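Local coordinates for uncharacterized protein (Pseudomonas syringae pv. tomato, PDB 3K4I), which is of unknown function but belongs to the RraA-like family and forms a three-chain assembly that binds magnesium between subunits, at residues 75-80 with 87-92; 98-103 with 133-138; 115-120 with 169-174. One frame throughout, in Å; residues are numbered along the deposited sequence.

Contact 1: residues 75-80 with 87-92; sequences ANYIDQ and IVSSNS
Tyr77 reaches from the 3-10 segment 76-80 to Ile87 and Ser89 on strand 85-90, and its side chain can be followed outward from CB. The CA-CB bond of Tyr77 already points toward the strand. With CG placed between the backbone N and the carbonyl carbon (chi1 70°), the ring stays close to its own short helix: Ala75 O and Ile78 CB lie above one face, both offset to the rim. Farther out, Ile87 CD1 comes to the ring edge near the plane, 4.1 Å from Tyr77 CE2. At the tip, Tyr77 OH meets the other branch of the same isoleucine, at 3.6 Å from Ile87 CG2, so both branches of Ile87 line the CE2 side of the phenol, CD1 by the ring and CG2 by the hydroxyl. The hydroxyl stands 3.8 Å from Ser89 OG, and one water joins the two, lying 2.6 Å from Tyr77 OH and 2.8 Å from Ser89 OG. That bridge gives both buried hydroxyls a polar partner. Beside the ring, Ile78 carries its extended CG1 branch across the side chain of Ile87 at roughly a right angle, ending with Ile78 CD1 3.9 Å from Ile87 CD1. About 134 Å² is buried between the segments. Phe107 of helix 102-110 and Trp100 pack on Ile78, while Tyr77 also rests on Met104, Leu151, Val60 and Tyr62, so the 3-10 segment covers strands 53-63 and 85-90 beside helix 102-110.

Contact 2: residues 98-103 with 133-138; sequences TVWGDI and YPLFSR. With MG (magnesium ion), chain H.
In the layer between the start of helix 102-110 and strand 135-137 of the mixed sheet, Trp100 packs against Tyr133 and Leu135. The two aromatic planes are almost parallel, inclined by 6°, but offset, with little of one ring lying over the other: the centroid of the five-membered ring of Trp100 is 5.6 Å from that of the Tyr133 ring. Closest approach is between Trp100 CZ2 and Tyr133 CE2, at 3.6 Å, and Tyr133 OH lies 3.7 Å from the same Trp100 CZ2. Trp100 has its CG anti to the backbone N (chi1 -168°), which swings the indole over toward segment 133-138, where the pyrrole side also comes within 4.2 Å of Leu135 CD1 at Trp100 CD1. The polar ends find partners outside the two segments: Tyr133 OH bonds to Thr116 OG1, and Trp100 NE1 weakly to Thr105 OG1. Here the chain turns from the tryptophan into the helix, with Gly101 at the N-cap position, and Asp102 in the first turn carries a magnesium ion. Asp102 OD2 binds the metal at 2.1 Å; four waters at 2.0 Å from magnesium and Glu200 of the second subunit complete six ligands, so this ion bridges two chains. The other oxygen, Asp102 OD1, receives a weak bond from Ile103 N, 2.7 Å long but bent to 127°, which may add a little to the hold of the metal on the carboxylate's rotation.

Contact 3: residues 115-120 with 169-174; sequences GTVIDG and DLMVCD
Val117 and Cys173 meet through matching first torsions. In Val117, CG1 lies anti to the backbone N (chi1 174°), leaving CG2 anti to the carbonyl carbon; in Cys173, SG takes that same place opposite its carbonyl carbon (chi1 -51°). The two groups so placed face each other, with Val117 CG2 3.6 Å from Cys173 SG. Met171, modelled as selenomethionine, reaches the same methyl by another route: its three side-chain torsions all fall close to -60°, curling the chain back on itself until the terminal methyl is 4.2 Å from valine, measured from Met171 CE to Val117 CG2. A single branch of one valine therefore serves two partners, which come from different directions and stand 4.7 Å apart, Cys173 SG to Met171 CE. The contact is apolar van der Waals packing, burying 97 Å² over both segments.

The backbones confirm that this is not strand pairing: the nearest CA atoms, Val117 CA and Cys173 CA, are 8.4 Å apart, too far for main-chain bonds. Residue alternation fits as well. Met171 and Cys173 direct their CA-CB bonds at Val117, whereas Val172 between them and Thr116 beside Val117 turn theirs away. The contact is consistent with a curled sheet that brings two strands not paired with each other face to face across its interior. The main chain of strand 115-119 is bonded to strands 85-90 and 135-137, and strand 170-174 pairs with strands 53-63 and 177-181. Ala57 of strand 53-63, Val180 of strand 177-181 and Phe136 of strand 135-137 lie around the two sulfur- and selenium-bearing side chains, consistent with a place inside the curve of the sheet, about 2 Å from the chain centre.

Overall arrangement
The three contacts share one curled sheet, their centres 10 Å (contacts 1 and 2), 12 Å (1 and 3) and 11 Å (2 and 3) apart. Strand 115-119 links them: Ile87 O and Val117 N, 2.8 Å apart, join it to contact 1, and Phe136 O and Ile118 N, also 2.8 Å apart, join it to contact 2. A probable hydrogen bond of 2.7 Å between Ser90 OG and Asp119 OD2 adds a side-chain tie. Trp100 of contact 2 packs on contact 1, with Ile87 CD1 3.7 Å from Trp100 CZ3. Contact 3 lies nearest the chain centre. Contacts 1 and 2 both reach the second subunit, and Asp102 of contact 2 binds magnesium there.

Contact 1: residues 75-80 with 87-92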
loop_
_atom_site.group_PDB
_atom_site.type_symbol
_atom_site.label_atom_id
_atom_site.label_comp_id
_atom_site.label_asym_id
_atom_site.label_seq_id
_atom_site.Cartn_x
_atom_site.Cartn_y
_atom_site.Cartn_z
ATOM N N ALA C 75 -8.128 18.413 16.211
ATOM C CA ALA C 75 -6.704 18.417 16.571
ATOM C C ALA C 75 -6.487 18.945 17.991
ATOM O O ALA C 75 -5.563 18.522 18.670
ATOM C CB ALA C 75 -5.904 19.236 15.574
ATOM N N ASN C 76 -7.363 19.854 18.425
ATOM C CA ASN C 76 -7.277 20.510 19.742
ATOM C C ASN C 76 -6.856 19.652 20.955
ATOM O O ASN C 76 -6.125 20.148 21.831
ATOM C CB ASN C 76 -8.576 21.259 20.051
ATOM C CG ASN C 76 -9.793 20.395 19.882
ATOM O OD1 ASN C 76 -9.911 19.349 20.513
ATOM N ND2 ASN C 76 -10.711 20.824 19.021
ATOM N N TYR C 77 -7.273 18.378 20.993
ATOM C CA TYR C 77 -6.915 17.474 22.094
ATOM C C TYR C 77 -5.416 17.265 22.249
ATOM O O TYR C 77 -4.977 16.756 23.276
ATOM C CB TYR C 77 -7.515 16.079 21.907
ATOM C CG TYR C 77 -6.897 15.255 20.762
ATOM C CD1 TYR C 77 -7.456 15.261 19.484
ATOM C CD2 TYR C 77 -5.748 14.465 20.968
ATOM C CE1 TYR C 77 -6.891 14.513 18.431
ATOM C CE2 TYR C 77 -5.178 13.728 19.930
ATOM C CZ TYR C 77 -5.754 13.743 18.666
ATOM O OH TYR C 77 -5.191 13.002 17.638
ATOM N N ILE C 78 -4.663 17.564 21.197
ATOM C CA ILE C 78 -3.270 17.133 21.154
ATOM C C ILE C 78 -2.419 17.811 22.219
ATOM O O ILE C 78 -1.426 17.230 22.661
ATOM C CB ILE C 78 -2.644 17.279 19.746
ATOM C CG1 ILE C 78 -1.517 16.245 19.579
ATOM C CG2 ILE C 78 -2.349 18.744 19.422
ATOM C CD1 ILE C 78 -1.040 15.993 18.177
ATOM N N ASP C 79 -2.794 19.025 22.637
ATOM C CA ASP C 79 -2.080 19.677 23.762
ATOM C C ASP C 79 -2.087 18.866 25.059
ATOM O O ASP C 79 -1.289 19.133 25.960
ATOM C CB ASP C 79 -2.689 21.059 24.052
ATOM C CG ASP C 79 -2.230 22.119 23.070
ATOM O OD1 ASP C 79 -1.057 22.065 22.636
ATOM O OD2 ASP C 79 -3.037 23.030 22.757
ATOM N N GLN C 80 -3.010 17.920 25.170
ATOM C CA GLN C 80 -3.177 17.095 26.368
ATOM C C GLN C 80 -2.285 15.844 26.398
ATOM O O GLN C 80 -2.171 15.203 27.439
ATOM C CB GLN C 80 -4.646 16.644 26.478
ATOM C CG GLN C 80 -5.659 17.761 26.361
ATOM C CD GLN C 80 -6.993 17.407 27.010
ATOM O OE1 GLN C 80 -7.672 18.284 27.576
ATOM N NE2 GLN C 80 -7.349 16.127 26.996
ATOM N N ILE C 87 -0.607 7.915 19.917
ATOM C CA ILE C 87 -1.991 8.351 19.839
ATOM C C ILE C 87 -2.725 7.268 19.058
ATOM O O ILE C 87 -2.232 6.838 18.023
ATOM C CB ILE C 87 -2.094 9.719 19.114
ATOM C CG1 ILE C 87 -1.549 10.843 20.010
ATOM C CG2 ILE C 87 -3.593 9.983 18.684
ATOM C CD1 ILE C 87 -1.364 12.259 19.334
ATOM N N VAL C 88 -3.866 6.813 19.578
ATOM C CA VAL C 88 -4.640 5.765 18.901
ATOM C C VAL C 88 -5.992 6.378 18.693
ATOM O O VAL C 88 -6.685 6.648 19.667
ATOM C CB VAL C 88 -4.755 4.468 19.716
ATOM C CG1 VAL C 88 -5.608 3.414 18.947
ATOM C CG2 VAL C 88 -3.363 3.915 20.030
ATOM N N SER C 89 -6.344 6.611 17.421
ATOM C CA SER C 89 -7.517 7.387 17.056
ATOM C C SER C 89 -8.500 6.513 16.348
ATOM O O SER C 89 -8.132 5.804 15.396
ATOM C CB SER C 89 -7.140 8.556 16.140
ATOM O OG SER C 89 -6.460 9.553 16.876
ATOM N N SER C 90 -9.735 6.570 16.796
ATOM C CA SER C 90 -10.786 5.724 16.189
ATOM C C SER C 90 -11.898 6.571 15.599
ATOM O O SER C 90 -12.546 7.344 16.299
ATOM C CB SER C 90 -11.275 4.660 17.188
ATOM O OG SER C 90 -12.173 3.751 16.550
ATOM N N ASN C 91 -12.106 6.393 14.294
ATOM C CA ASN C 91 -13.082 7.170 13.540
ATOM C C ASN C 91 -13.953 6.228 12.699
ATOM O O ASN C 91 -14.252 6.497 11.501
ATOM C CB ASN C 91 -12.365 8.216 12.677
ATOM C CG ASN C 91 -13.326 9.174 11.984
ATOM O OD1 ASN C 91 -14.394 9.509 12.528
ATOM N ND2 ASN C 91 -12.971 9.598 10.769
ATOM N N SER C 92 -14.338 5.109 13.325
ATOM C CA SER C 92 -15.257 4.141 12.712
ATOM C C SER C 92 -14.752 3.588 11.375
ATOM O O SER C 92 -15.558 3.284 10.453
ATOM C CB SER C 92 -16.621 4.793 12.520
ATOM O OG SER C 92 -17.160 5.210 13.752
HETATM O O HOH W 1 -6.721 12.164 15.772
#

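Contact 2: residues 98-103 with 133-138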
loop_
_atom_site.group_PDB
_atom_site.type_symbol
_atom_site.label_atom_id
_atom_site.label_comp_id
_atom_site.label_asym_id
_atom_site.label_seq_id
_atom_site.Cartn_x
_atom_site.Cartn_y
_atom_site.Cartn_z
ATOM N N THR C 98 -10.298 12.636 7.174
ATOM C CA THR C 98 -9.019 12.322 7.839
ATOM C C THR C 98 -8.961 12.913 9.244
ATOM O O THR C 98 -9.597 13.938 9.534
ATOM C CB THR C 98 -7.848 12.847 7.015
ATOM O OG1 THR C 98 -8.012 14.252 6.809
ATOM C CG2 THR C 98 -7.804 12.144 5.657
ATOM N N VAL C 99 -8.212 12.256 10.122
ATOM C CA VAL C 99 -8.105 12.683 11.509
ATOM C C VAL C 99 -6.632 12.824 11.911
ATOM O O VAL C 99 -6.291 12.700 13.092
ATOM C CB VAL C 99 -8.881 11.768 12.509
ATOM C CG1 VAL C 99 -10.413 11.881 12.313
ATOM C CG2 VAL C 99 -8.432 10.334 12.427
ATOM N N TRP C 100 -5.780 13.106 10.928
ATOM C CA TRP C 100 -4.341 13.413 11.201
ATOM C C TRP C 100 -3.785 14.125 9.971
ATOM O O TRP C 100 -4.122 13.760 8.838
ATOM C CB TRP C 100 -3.546 12.147 11.431
ATOM C CG TRP C 100 -2.161 12.424 11.982
ATOM C CD1 TRP C 100 -0.999 12.514 11.277
ATOM C CD2 TRP C 100 -1.836 12.670 13.349
ATOM N NE1 TRP C 100 0.067 12.793 12.142
ATOM C CE2 TRP C 100 -0.429 12.892 13.414
ATOM C CE3 TRP C 100 -2.598 12.703 14.536
ATOM C CZ2 TRP C 100 0.236 13.183 14.621
ATOM C CZ3 TRP C 100 -1.955 13.010 15.737
ATOM C CH2 TRP C 100 -0.527 13.225 15.770
ATOM N N GLY C 101 -2.955 15.142 10.175
ATOM C CA GLY C 101 -2.343 15.831 9.039
ATOM C C GLY C 101 -1.076 16.544 9.476
ATOM O O GLY C 101 -0.500 16.175 10.502
ATOM N N ASP C 102 -0.679 17.555 8.715
ATOM C CA ASP C 102 0.640 18.195 8.897
ATOM C C ASP C 102 0.835 18.886 10.236
ATOM O O ASP C 102 1.895 18.718 10.875
ATOM C CB ASP C 102 1.007 19.128 7.725
ATOM C CG ASP C 102 -0.053 20.204 7.417
ATOM O OD1 ASP C 102 -1.028 20.451 8.174
ATOM O OD2 ASP C 102 0.121 20.844 6.353
ATOM N N ILE C 103 -0.155 19.682 10.646
ATOM C CA ILE C 103 -0.083 20.406 11.919
ATOM C C ILE C 103 0.156 19.435 13.077
ATOM O O ILE C 103 1.108 19.610 13.875
ATOM C CB ILE C 103 -1.326 21.277 12.140
ATOM C CG1 ILE C 103 -1.348 22.461 11.155
ATOM C CG2 ILE C 103 -1.384 21.817 13.555
ATOM C CD1 ILE C 103 -2.689 23.237 11.164
ATOM N N TYR C 133 7.668 10.307 10.373
ATOM C CA TYR C 133 6.816 10.135 11.549
ATOM C C TYR C 133 6.082 8.788 11.462
ATOM O O TYR C 133 5.508 8.461 10.424
ATOM C CB TYR C 133 5.790 11.260 11.641
ATOM C CG TYR C 133 4.889 11.113 12.851
ATOM C CD1 TYR C 133 5.404 11.326 14.138
ATOM C CD2 TYR C 133 3.527 10.796 12.722
ATOM C CE1 TYR C 133 4.628 11.200 15.259
ATOM C CE2 TYR C 133 2.717 10.673 13.867
ATOM C CZ TYR C 133 3.287 10.886 15.136
ATOM O OH TYR C 133 2.517 10.774 16.277
ATOM N N PRO C 134 6.094 7.999 12.550
ATOM C CA PRO C 134 5.475 6.691 12.487
ATOM C C PRO C 134 3.933 6.738 12.483
ATOM O O PRO C 134 3.296 6.839 13.530
ATOM C CB PRO C 134 6.039 5.977 13.725
ATOM C CG PRO C 134 7.344 6.760 14.045
ATOM C CD PRO C 134 6.882 8.163 13.795
ATOM N N LEU C 135 3.383 6.705 11.277
ATOM C CA LEU C 135 1.927 6.761 11.063
ATOM C C LEU C 135 1.407 5.450 10.554
ATOM O O LEU C 135 1.918 4.904 9.560
ATOM C CB LEU C 135 1.598 7.837 10.007
ATOM C CG LEU C 135 0.123 7.917 9.560
ATOM C CD1 LEU C 135 -0.620 8.405 10.755
ATOM C CD2 LEU C 135 -0.043 8.899 8.421
ATOM N N PHE C 136 0.343 4.977 11.198
ATOM C CA PHE C 136 -0.304 3.746 10.810
ATOM C C PHE C 136 -1.775 4.033 10.633
ATOM O O PHE C 136 -2.388 4.664 11.503
ATOM C CB PHE C 136 -0.039 2.734 11.914
ATOM C CG PHE C 136 1.411 2.533 12.165
ATOM C CD1 PHE C 136 2.103 1.493 11.541
ATOM C CD2 PHE C 136 2.116 3.420 12.974
ATOM C CE1 PHE C 136 3.468 1.319 11.754
ATOM C CE2 PHE C 136 3.514 3.272 13.164
ATOM C CZ PHE C 136 4.180 2.218 12.547
ATOM N N SER C 137 -2.356 3.603 9.515
ATOM C CA SER C 137 -3.746 3.922 9.248
ATOM C C SER C 137 -4.314 2.978 8.213
ATOM O O SER C 137 -3.585 2.205 7.606
ATOM C CB SER C 137 -3.854 5.353 8.693
ATOM O OG SER C 137 -3.276 5.423 7.398
ATOM N N ARG C 138 -5.619 3.083 7.988
ATOM C CA ARG C 138 -6.276 2.303 6.944
ATOM C C ARG C 138 -6.087 2.897 5.554
ATOM O O ARG C 138 -6.659 2.412 4.562
ATOM C CB ARG C 138 -7.763 2.180 7.236
ATOM C CG ARG C 138 -8.044 1.416 8.531
ATOM C CD ARG C 138 -9.521 1.022 8.671
ATOM N NE ARG C 138 -9.728 0.534 10.040
ATOM C CZ ARG C 138 -9.283 -0.631 10.520
ATOM N NH1 ARG C 138 -8.636 -1.476 9.746
ATOM N NH2 ARG C 138 -9.503 -0.948 11.809
HETATM MG MG MG H . -1.191 21.748 5.050
HETATM O O HOH W 2 -2.714 20.582 5.639
HETATM O O HOH W 3 -0.632 20.358 3.661
HETATM O O HOH W 4 -2.305 22.533 3.586
HETATM O O HOH W 5 0.230 23.053 4.397
#

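Contact 3: residues 115-120 with 169-174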
loop_
_atom_site.group_PDB
_atom_site.type_symbol
_atom_site.label_atom_id
_atom_site.label_comp_id
_atom_site.label_asym_id
_atom_site.label_seq_id
_atom_site.Cartn_x
_atom_site.Cartn_y
_atom_site.Cartn_z
ATOM N N GLY C 115 4.083 8.217 17.803
ATOM C CA GLY C 115 3.436 7.723 16.601
ATOM C C GLY C 115 1.922 7.855 16.716
ATOM O O GLY C 115 1.373 8.181 17.787
ATOM N N THR C 116 1.254 7.584 15.615
ATOM C CA THR C 116 -0.197 7.685 15.558
ATOM C C THR C 116 -0.735 6.476 14.833
ATOM O O THR C 116 -0.263 6.144 13.738
ATOM C CB THR C 116 -0.652 8.980 14.851
ATOM O OG1 THR C 116 -0.207 10.084 15.634
ATOM C CG2 THR C 116 -2.159 9.058 14.816
ATOM N N VAL C 117 -1.723 5.844 15.458
ATOM C CA VAL C 117 -2.387 4.650 14.928
ATOM C C VAL C 117 -3.824 5.083 14.660
ATOM O O VAL C 117 -4.466 5.590 15.583
ATOM C CB VAL C 117 -2.373 3.544 15.991
ATOM C CG1 VAL C 117 -3.176 2.356 15.536
ATOM C CG2 VAL C 117 -0.951 3.136 16.292
ATOM N N ILE C 118 -4.347 4.838 13.450
ATOM C CA ILE C 118 -5.681 5.330 13.071
ATOM C C ILE C 118 -6.603 4.265 12.505
ATOM O O ILE C 118 -6.295 3.637 11.486
ATOM C CB ILE C 118 -5.612 6.502 12.055
ATOM C CG1 ILE C 118 -4.639 7.577 12.537
ATOM C CG2 ILE C 118 -6.982 7.124 11.871
ATOM C CD1 ILE C 118 -4.392 8.672 11.521
ATOM N N ASP C 119 -7.739 4.105 13.183
ATOM C CA ASP C 119 -8.854 3.300 12.678
ATOM C C ASP C 119 -9.642 4.280 11.803
ATOM O O ASP C 119 -10.657 4.828 12.213
ATOM C CB ASP C 119 -9.662 2.747 13.864
ATOM C CG ASP C 119 -11.013 2.151 13.457
ATOM O OD1 ASP C 119 -11.090 1.556 12.389
ATOM O OD2 ASP C 119 -11.975 2.304 14.243
ATOM N N GLY C 120 -9.144 4.480 10.586
ATOM C CA GLY C 120 -9.523 5.600 9.764
ATOM C C GLY C 120 -8.350 5.964 8.877
ATOM O O GLY C 120 -7.430 5.166 8.691
ATOM N N ASP C 169 -2.290 1.429 27.617
ATOM C CA ASP C 169 -1.829 0.164 27.018
ATOM C C ASP C 169 -0.501 0.359 26.250
ATOM O O ASP C 169 -0.179 1.448 25.775
ATOM C CB ASP C 169 -2.899 -0.441 26.103
ATOM C CG ASP C 169 -4.020 -1.159 26.875
ATOM O OD1 ASP C 169 -3.939 -1.390 28.101
ATOM O OD2 ASP C 169 -5.004 -1.557 26.204
ATOM N N LEU C 170 0.261 -0.706 26.131
ATOM C CA LEU C 170 1.510 -0.631 25.406
ATOM C C LEU C 170 1.277 -0.847 23.902
ATOM O O LEU C 170 0.790 -1.905 23.500
ATOM C CB LEU C 170 2.461 -1.680 25.986
ATOM C CG LEU C 170 3.756 -1.916 25.198
ATOM C CD1 LEU C 170 4.620 -0.664 25.203
ATOM C CD2 LEU C 170 4.495 -3.116 25.799
HETATM N N MSE C 171 1.677 0.124 23.078
HETATM C CA MSE C 171 1.471 0.045 21.601
HETATM C C MSE C 171 2.812 -0.168 20.947
HETATM O O MSE C 171 3.787 0.591 21.233
HETATM C CB MSE C 171 0.907 1.362 21.047
HETATM C CG MSE C 171 -0.419 1.791 21.625
HETATM SE SE MSE C 171 -1.862 0.479 21.305
HETATM C CE MSE C 171 -1.847 0.390 19.345
ATOM N N VAL C 172 2.896 -1.175 20.079
ATOM C CA VAL C 172 4.136 -1.418 19.319
ATOM C C VAL C 172 3.711 -1.610 17.871
ATOM O O VAL C 172 2.763 -2.384 17.581
ATOM C CB VAL C 172 4.935 -2.622 19.810
ATOM C CG1 VAL C 172 6.261 -2.752 18.965
ATOM C CG2 VAL C 172 5.266 -2.480 21.328
ATOM N N CYS C 173 4.332 -0.820 16.996
ATOM C CA CYS C 173 3.956 -0.799 15.589
ATOM C C CYS C 173 5.194 -0.805 14.731
ATOM O O CYS C 173 6.161 -0.122 15.062
ATOM C CB CYS C 173 3.172 0.482 15.271
ATOM S SG CYS C 173 1.793 0.792 16.378
ATOM N N ASP C 174 5.137 -1.549 13.624
ATOM C CA ASP C 174 6.212 -1.573 12.631
ATOM C C ASP C 174 5.665 -1.885 11.241
ATOM O O ASP C 174 4.453 -1.719 10.988
ATOM C CB ASP C 174 7.339 -2.551 13.060
ATOM C CG ASP C 174 6.868 -4.007 13.228
ATOM O OD1 ASP C 174 5.810 -4.425 12.691
ATOM O OD2 ASP C 174 7.587 -4.767 13.906
#